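Local coordinates for endo-alpha-(1->5)-L-arabinanase (Bacillus licheniformis, PDB 6B7K), which probably cleaves internal alpha-1,5-arabinofuranosidic linkages of arabinans as a calcium-containing glycoside hydrolase of family 43, at residues V207-C212 and K221-R226; P74-H79 and Y96-F101. One frame throughout, in Å; residues are numbered along the deposited sequence.

Overall arrangement
Both contacts belong to the five-bladed beta-propeller of a GH43 arabinanase, but to different blades. Interaction 2 comes first along the chain: the loop 74-79, after helix 69-72, meets the end of strand 92-98 in the four-stranded sheet 81-130. Interaction 1 lies wholly later, pairing 202-209 and 221-227, the two middle strands of the sheet that runs from 191-199 to 248-251. Their centres are about 23 Å apart, and the nearest atoms, at about 5 Å, do not touch. Interaction 1 is buried, about 11 Å from the centre of the chain, and borders the probable catalytic centre around Glu-192; interaction 2 sits farther out, at about 16 Å, in loops next to predicted substrate-binding residues.

Interaction 1 of 2, residues V207-C212 and K221-R226; sequences VSFDSC and KIAYGR
Four backbone hydrogen bonds join Val-207 to Ala-223 and Phe-209 to Lys-221, two per antiparallel hydrogen-bonded pair, with Ser-208 and Ile-222 as the non-hydrogen-bonded pair between them. Val-207 N meets Ala-223 O at 2.8 Å, nearly along the C=O axis, whereas Lys-221 N approaches Phe-209 O in the carbonyl plane, on a lone pair. Val-207, Phe-209, Lys-221 and Ala-223 share one face of the sheet. There the methyl CB of Ala-223 lies over one face of the Phe-209 ring, displaced toward its rim, in a CH-pi contact 3.9 Å from the centroid; its closest ring atom is CE2, at 3.5 Å. Val-207 CG2 lies 4.2 Å from Ala-223 CB.

Beyond the paired residues, Asp-210 closes the end of the contact. The Lys-221 chain runs extended and bends only at its last torsion (chi4 62°), bringing NZ within 3.0 Å of Asp-210 OD2 in a salt bridge, with the ammonium coming from above the carboxylate plane. Arg-184 makes a cation-pi contact with Phe-209 and a long, weak ion pair with Asp-210 OD1.

On the other face Ser-208 OG hydrogen-bonds Gln-263 OE1, and its side chain comes about 4 Å from that of Glu-192, the predicted proton donor. This is the hairpin of the two central strands of a four-stranded propeller blade, bordering the probable GH43 active site.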
ATOM      1  N   VAL A 207      -7.891  -0.341  -4.206  1.00 32.84           N
ATOM      2  CA  VAL A 207      -6.939   0.378  -5.047  1.00 32.44           C
ATOM      3  C   VAL A 207      -7.166   1.875  -4.881  1.00 32.91           C
ATOM      4  O   VAL A 207      -8.145   2.319  -4.279  1.00 32.77           O
ATOM      5  CB  VAL A 207      -7.047  -0.004  -6.543  1.00 32.11           C
ATOM      6  CG1 VAL A 207      -6.652  -1.460  -6.779  1.00 31.65           C
ATOM      7  CG2 VAL A 207      -8.444   0.272  -7.058  1.00 32.22           C
ATOM      8  N   SER A 208      -6.245   2.652  -5.440  1.00 33.87           N
ATOM      9  CA  SER A 208      -6.344   4.103  -5.470  1.00 35.36           C
ATOM     10  C   SER A 208      -6.465   4.560  -6.917  1.00 36.28           C
ATOM     11  O   SER A 208      -5.703   4.110  -7.779  1.00 36.29           O
ATOM     12  CB  SER A 208      -5.132   4.750  -4.796  1.00 35.81           C
ATOM     13  OG  SER A 208      -5.039   4.349  -3.441  1.00 35.51           O
ATOM     14  N   PHE A 209      -7.421   5.444  -7.178  1.00 37.52           N
ATOM     15  CA  PHE A 209      -7.680   5.949  -8.517  1.00 39.85           C
ATOM     16  C   PHE A 209      -7.131   7.361  -8.682  1.00 41.44           C
ATOM     17  O   PHE A 209      -7.129   8.161  -7.742  1.00 41.76           O
ATOM     18  CB  PHE A 209      -9.183   5.954  -8.823  1.00 41.52           C
ATOM     19  CG  PHE A 209      -9.734   4.615  -9.233  1.00 40.92           C
ATOM     20  CD1 PHE A 209      -8.895   3.538  -9.470  1.00 39.94           C
ATOM     21  CD2 PHE A 209     -11.101   4.442  -9.400  1.00 41.67           C
ATOM     22  CE1 PHE A 209      -9.409   2.311  -9.853  1.00 39.92           C
ATOM     23  CE2 PHE A 209     -11.621   3.221  -9.784  1.00 41.65           C
ATOM     24  CZ  PHE A 209     -10.775   2.153 -10.010  1.00 40.85           C
ATOM     25  N   ASP A 210      -6.657   7.650  -9.897  1.00 43.23           N
ATOM     26  CA  ASP A 210      -6.328   8.997 -10.357  1.00 46.12           C
ATOM     27  C   ASP A 210      -5.081   9.574  -9.681  1.00 45.33           C
ATOM     28  O   ASP A 210      -4.225   8.823  -9.203  1.00 43.12           O
ATOM     29  CB  ASP A 210      -7.538   9.921 -10.173  1.00 49.22           C
ATOM     30  CG  ASP A 210      -8.813   9.352 -10.778  1.00 50.97           C
ATOM     31  OD1 ASP A 210      -8.762   8.851 -11.923  1.00 52.11           O
ATOM     32  OD2 ASP A 210      -9.869   9.403 -10.107  1.00 51.36           O
ATOM     33  N   SER A 211      -4.967  10.903  -9.646  1.00 47.76           N
ATOM     34  CA  SER A 211      -3.702  11.581  -9.370  1.00 49.02           C
ATOM     35  C   SER A 211      -3.517  11.856  -7.880  1.00 48.84           C
ATOM     36  O   SER A 211      -4.468  12.202  -7.177  1.00 48.86           O
ATOM     37  CB  SER A 211      -3.632  12.893 -10.157  1.00 51.69           C
ATOM     38  OG  SER A 211      -2.350  13.485 -10.066  1.00 53.21           O
ATOM     39  N   CYS A 212      -2.274  11.742  -7.409  1.00 49.26           N
ATOM     40  CA  CYS A 212      -2.016  11.660  -5.976  1.00 49.14           C
ATOM     41  C   CYS A 212      -1.254  12.834  -5.376  1.00 51.90           C
ATOM     42  O   CYS A 212      -1.472  13.143  -4.205  1.00 52.69           O
ATOM     43  CB  CYS A 212      -1.244  10.375  -5.651  1.00 47.23           C
ATOM     44  SG  CYS A 212       0.244  10.110  -6.630  1.00 48.31           S
ATOM     45  N   LYS A 221      -8.903   8.763  -5.213  1.00 48.35           N
ATOM     46  CA  LYS A 221     -10.070   8.030  -4.755  1.00 51.22           C
ATOM     47  C   LYS A 221      -9.647   6.652  -4.272  1.00 44.98           C
ATOM     48  O   LYS A 221      -8.524   6.204  -4.508  1.00 42.00           O
ATOM     49  CB  LYS A 221     -11.122   7.914  -5.862  1.00 58.78           C
ATOM     50  CG  LYS A 221     -11.687   9.246  -6.306  1.00 65.81           C
ATOM     51  CD  LYS A 221     -12.463   9.075  -7.595  1.00 71.00           C
ATOM     52  CE  LYS A 221     -12.849  10.417  -8.178  1.00 80.12           C
ATOM     53  NZ  LYS A 221     -11.642  11.214  -8.522  1.00 86.27           N
ATOM     54  N   ILE A 222     -10.564   5.984  -3.577  1.00 42.41           N
ATOM     55  CA  ILE A 222     -10.362   4.630  -3.075  1.00 39.72           C
ATOM     56  C   ILE A 222     -11.498   3.768  -3.606  1.00 39.68           C
ATOM     57  O   ILE A 222     -12.673   4.050  -3.337  1.00 40.73           O
ATOM     58  CB  ILE A 222     -10.315   4.586  -1.540  1.00 38.54           C
ATOM     59  CG1 ILE A 222      -9.097   5.353  -1.020  1.00 37.33           C
ATOM     60  CG2 ILE A 222     -10.295   3.146  -1.049  1.00 38.02           C
ATOM     61  CD1 ILE A 222      -9.038   5.447   0.485  1.00 36.88           C
ATOM     62  N   ALA A 223     -11.149   2.728  -4.361  1.00 38.61           N
ATOM     63  CA  ALA A 223     -12.122   1.837  -4.975  1.00 39.03           C
ATOM     64  C   ALA A 223     -11.773   0.394  -4.647  1.00 38.24           C
ATOM     65  O   ALA A 223     -10.602   0.051  -4.454  1.00 37.89           O
ATOM     66  CB  ALA A 223     -12.176   2.027  -6.496  1.00 39.73           C
ATOM     67  N   TYR A 224     -12.797  -0.455  -4.600  1.00 38.24           N
ATOM     68  CA  TYR A 224     -12.641  -1.835  -4.163  1.00 37.99           C
ATOM     69  C   TYR A 224     -13.367  -2.782  -5.109  1.00 39.49           C
ATOM     70  O   TYR A 224     -14.211  -2.373  -5.910  1.00 40.70           O
ATOM     71  CB  TYR A 224     -13.155  -2.028  -2.726  1.00 37.63           C
ATOM     72  CG  TYR A 224     -14.568  -1.539  -2.502  1.00 38.23           C
ATOM     73  CD1 TYR A 224     -14.823  -0.207  -2.210  1.00 38.31           C
ATOM     74  CD2 TYR A 224     -15.646  -2.410  -2.574  1.00 39.18           C
ATOM     75  CE1 TYR A 224     -16.109   0.248  -2.003  1.00 39.29           C
ATOM     76  CE2 TYR A 224     -16.939  -1.964  -2.365  1.00 40.37           C
ATOM     77  CZ  TYR A 224     -17.163  -0.632  -2.081  1.00 40.52           C
ATOM     78  OH  TYR A 224     -18.444  -0.177  -1.874  1.00 42.21           O
ATOM     79  N   GLY A 225     -13.021  -4.063  -5.000  1.00 39.71           N
ATOM     80  CA  GLY A 225     -13.650  -5.101  -5.796  1.00 40.92           C
ATOM     81  C   GLY A 225     -13.481  -6.448  -5.135  1.00 42.15           C
ATOM     82  O   GLY A 225     -12.613  -6.633  -4.275  1.00 41.76           O
ATOM     83  N   ARG A 226     -14.318  -7.398  -5.546  1.00 43.87           N
ATOM     84  CA  ARG A 226     -14.337  -8.727  -4.951  1.00 43.96           C
ATOM     85  C   ARG A 226     -14.085  -9.793  -6.006  1.00 44.43           C
ATOM     86  O   ARG A 226     -14.366  -9.598  -7.192  1.00 44.85           O
ATOM     87  CB  ARG A 226     -15.678  -9.024  -4.265  1.00 45.22           C
ATOM     88  CG  ARG A 226     -16.796  -9.342  -5.246  1.00 46.66           C
ATOM     89  CD  ARG A 226     -17.946 -10.083  -4.591  1.00 48.28           C
ATOM     90  NE  ARG A 226     -18.445  -9.406  -3.400  1.00 48.34           N
ATOM     91  CZ  ARG A 226     -19.591  -9.712  -2.800  1.00 49.58           C
ATOM     92  NH1 ARG A 226     -20.356 -10.679  -3.287  1.00 50.85           N
ATOM     93  NH2 ARG A 226     -19.975  -9.047  -1.718  1.00 49.43           N
TER

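Interaction 2 of 2, residues P74-H79 and Y96-F101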
ATOM      1  N   PRO A  74      19.517   3.179 -10.094  1.00 60.67           N
ATOM      2  CA  PRO A  74      20.636   4.088  -9.781  1.00 63.82           C
ATOM      3  C   PRO A  74      20.207   5.511  -9.466  1.00 66.25           C
ATOM      4  O   PRO A  74      20.770   6.140  -8.560  1.00 64.77           O
ATOM      5  CB  PRO A  74      21.493   4.027 -11.052  1.00 66.52           C
ATOM      6  CG  PRO A  74      21.139   2.727 -11.690  1.00 66.35           C
ATOM      7  CD  PRO A  74      19.688   2.514 -11.395  1.00 63.32           C
ATOM      8  N   ASN A  75      19.220   6.042 -10.188  1.00 71.35           N
ATOM      9  CA  ASN A  75      18.750   7.406  -9.977  1.00 75.87           C
ATOM     10  C   ASN A  75      17.703   7.504  -8.874  1.00 68.65           C
ATOM     11  O   ASN A  75      16.873   8.423  -8.898  1.00 67.99           O
ATOM     12  CB  ASN A  75      18.186   7.977 -11.281  1.00 85.38           C
ATOM     13  CG  ASN A  75      19.210   8.013 -12.401  1.00100.82           C
ATOM     14  OD1 ASN A  75      19.078   7.303 -13.398  1.00107.13           O
ATOM     15  ND2 ASN A  75      20.228   8.853 -12.249  1.00105.17           N
ATOM     16  N   HIS A  76      17.718   6.592  -7.905  1.00 62.05           N
ATOM     17  CA  HIS A  76      16.622   6.521  -6.949  1.00 56.49           C
ATOM     18  C   HIS A  76      16.605   7.741  -6.040  1.00 53.77           C
ATOM     19  O   HIS A  76      17.652   8.262  -5.644  1.00 53.99           O
ATOM     20  CB  HIS A  76      16.711   5.240  -6.116  1.00 53.38           C
ATOM     21  CG  HIS A  76      17.825   5.227  -5.115  1.00 52.65           C
ATOM     22  ND1 HIS A  76      17.740   5.863  -3.895  1.00 50.76           N
ATOM     23  CD2 HIS A  76      19.039   4.629  -5.142  1.00 53.70           C
ATOM     24  CE1 HIS A  76      18.860   5.670  -3.220  1.00 51.16           C
ATOM     25  NE2 HIS A  76      19.665   4.925  -3.955  1.00 52.70           N
ATOM     26  N   GLU A  77      15.398   8.200  -5.722  1.00 51.32           N
ATOM     27  CA  GLU A  77      15.235   9.311  -4.805  1.00 50.30           C
ATOM     28  C   GLU A  77      15.681   8.896  -3.404  1.00 47.60           C
ATOM     29  O   GLU A  77      15.556   7.727  -3.030  1.00 45.98           O
ATOM     30  CB  GLU A  77      13.777   9.765  -4.779  1.00 49.88           C
ATOM     31  CG  GLU A  77      13.197  10.078  -6.148  1.00 52.03           C
ATOM     32  CD  GLU A  77      11.698  10.296  -6.110  1.00 51.16           C
ATOM     33  OE1 GLU A  77      11.104  10.160  -5.021  1.00 49.07           O
ATOM     34  OE2 GLU A  77      11.112  10.597  -7.169  1.00 52.95           O
ATOM     35  N   PRO A  78      16.206   9.835  -2.611  1.00 47.58           N
ATOM     36  CA  PRO A  78      16.734   9.455  -1.288  1.00 45.55           C
ATOM     37  C   PRO A  78      15.692   8.828  -0.379  1.00 42.57           C
ATOM     38  O   PRO A  78      16.022   7.916   0.388  1.00 41.25           O
ATOM     39  CB  PRO A  78      17.259  10.784  -0.725  1.00 46.68           C
ATOM     40  CG  PRO A  78      16.516  11.840  -1.474  1.00 48.08           C
ATOM     41  CD  PRO A  78      16.308  11.285  -2.850  1.00 49.23           C
ATOM     42  N   HIS A  79      14.442   9.274  -0.448  1.00 41.71           N
ATOM     43  CA  HIS A  79      13.372   8.672   0.331  1.00 39.24           C
ATOM     44  C   HIS A  79      12.749   7.514  -0.439  1.00 39.07           C
ATOM     45  O   HIS A  79      12.584   7.581  -1.661  1.00 39.53           O
ATOM     46  CB  HIS A  79      12.303   9.710   0.676  1.00 38.63           C
ATOM     47  CG  HIS A  79      11.604  10.278  -0.518  1.00 39.40           C
ATOM     48  ND1 HIS A  79      12.205  11.178  -1.372  1.00 42.14           N
ATOM     49  CD2 HIS A  79      10.355  10.080  -0.999  1.00 39.66           C
ATOM     50  CE1 HIS A  79      11.355  11.507  -2.330  1.00 42.75           C
ATOM     51  NE2 HIS A  79      10.225  10.854  -2.127  1.00 41.56           N
ATOM     52  N   TYR A  96       9.024  -2.523   0.418  1.00 30.16           N
ATOM     53  CA  TYR A  96       9.208  -1.102   0.165  1.00 31.35           C
ATOM     54  C   TYR A  96       9.631  -0.906  -1.283  1.00 33.30           C
ATOM     55  O   TYR A  96      10.070  -1.845  -1.954  1.00 34.83           O
ATOM     56  CB  TYR A  96      10.244  -0.485   1.115  1.00 32.20           C
ATOM     57  CG  TYR A  96      11.601  -1.154   1.061  1.00 34.12           C
ATOM     58  CD1 TYR A  96      11.865  -2.293   1.812  1.00 34.41           C
ATOM     59  CD2 TYR A  96      12.620  -0.648   0.261  1.00 35.48           C
ATOM     60  CE1 TYR A  96      13.102  -2.910   1.768  1.00 35.55           C
ATOM     61  CE2 TYR A  96      13.861  -1.262   0.211  1.00 36.37           C
ATOM     62  CZ  TYR A  96      14.094  -2.391   0.966  1.00 36.57           C
ATOM     63  OH  TYR A  96      15.322  -3.009   0.927  1.00 38.80           O
ATOM     64  N   SER A  97       9.506   0.331  -1.756  1.00 33.37           N
ATOM     65  CA  SER A  97       9.783   0.668  -3.143  1.00 34.87           C
ATOM     66  C   SER A  97      11.035   1.529  -3.252  1.00 36.21           C
ATOM     67  O   SER A  97      11.353   2.315  -2.355  1.00 36.48           O
ATOM     68  CB  SER A  97       8.599   1.404  -3.779  1.00 34.57           C
ATOM     69  OG  SER A  97       7.387   0.705  -3.556  1.00 33.66           O
ATOM     70  N   VAL A  98      11.737   1.370  -4.369  1.00 37.28           N
ATOM     71  CA  VAL A  98      12.900   2.178  -4.720  1.00 38.43           C
ATOM     72  C   VAL A  98      12.693   2.629  -6.161  1.00 40.24           C
ATOM     73  O   VAL A  98      12.675   1.796  -7.076  1.00 41.26           O
ATOM     74  CB  VAL A  98      14.212   1.396  -4.571  1.00 39.69           C
ATOM     75  CG1 VAL A  98      15.387   2.239  -5.011  1.00 41.37           C
ATOM     76  CG2 VAL A  98      14.393   0.936  -3.133  1.00 39.09           C
ATOM     77  N   SER A  99      12.525   3.934  -6.370  1.00 40.48           N
ATOM     78  CA  SER A  99      12.136   4.435  -7.686  1.00 41.77           C
ATOM     79  C   SER A  99      12.369   5.942  -7.754  1.00 42.58           C
ATOM     80  O   SER A  99      12.852   6.566  -6.803  1.00 41.98           O
ATOM     81  CB  SER A  99      10.673   4.099  -7.986  1.00 40.25           C
ATOM     82  OG  SER A  99      10.260   4.669  -9.215  1.00 41.64           O
ATOM     83  N   SER A 100      12.028   6.515  -8.909  1.00 44.17           N
ATOM     84  CA  SER A 100      11.956   7.952  -9.128  1.00 45.19           C
ATOM     85  C   SER A 100      10.547   8.292  -9.597  1.00 44.57           C
ATOM     86  O   SER A 100       9.874   7.463 -10.217  1.00 45.37           O
ATOM     87  CB  SER A 100      12.981   8.420 -10.171  1.00 48.67           C
ATOM     88  OG  SER A 100      14.303   8.124  -9.758  1.00 49.46           O
ATOM     89  N   PHE A 101      10.093   9.506  -9.291  1.00 43.34           N
ATOM     90  CA  PHE A 101       8.705   9.852  -9.570  1.00 41.86           C
ATOM     91  C   PHE A 101       8.451   9.934 -11.069  1.00 43.48           C
ATOM     92  O   PHE A 101       9.297  10.396 -11.839  1.00 45.02           O
ATOM     93  CB  PHE A 101       8.320  11.174  -8.909  1.00 40.63           C
ATOM     94  CG  PHE A 101       6.839  11.438  -8.923  1.00 38.96           C
ATOM     95  CD1 PHE A 101       5.996  10.752  -8.064  1.00 36.54           C
ATOM     96  CD2 PHE A 101       6.290  12.360  -9.797  1.00 40.67           C
ATOM     97  CE1 PHE A 101       4.636  10.980  -8.075  1.00 36.24           C
ATOM     98  CE2 PHE A 101       4.927  12.594  -9.810  1.00 40.49           C
ATOM     99  CZ  PHE A 101       4.100  11.904  -8.947  1.00 38.07           C
TER
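At the end of strand 92-98, the second strand of a propeller blade, the chain leaves the sheet and is met by the loop that leads into the blade's first strand, 81-87. The loop is held chiefly by Glu-77, which uses both backbone and side chain. Its N donates to Ser-99 O at 3.2 Å in an almost straight bond (171° at the hydrogen), reaching that oxygen from above the carbonyl plane. The Glu-77 side chain extends beyond CG (chi2 170°) alongside residues 99-101, its CG 3.6 Å from Ser-99 O, until OE2 accepts a hydrogen bond from Phe-101 N at 2.6 Å. This second bond is bent, at 134°, and comes in above the carboxylate plane. The other oxygen, OE1, has a weak hydrogen bond from Trp-81 NE1. An alanine in place of Glu-77 removes the carboxylate that receives Phe-101 N and Trp-81 NE1, and would probably loosen the hold of the loop on 99-101, although the backbone bond to Ser-99 could remain.

The side chains of His-76 and Val-98 run alongside each other in the same direction, His-76 CB 3.5 Å from Val-98 CG1. The imidazole is turned back to its own loop, where ND1 donates to Glu-77 O at 3.0 Å, close to the ring plane, which would help to set the rotation of the ring. Ser-100 OG stands 2.7 Å from Asn-75 O. Ser-99 points away from the loop, and its OG hydrogen-bonds Ser-106 OG; its side chain lies near Ile-139, and Gly-102 follows Phe-101 directly; Ile-139 and Gly-102 are predicted to bind substrate. The two Glu-77 bonds thus tie the loop before the blade to the loop after its second strand, beside the probable arabinan-binding site of a GH43 propeller.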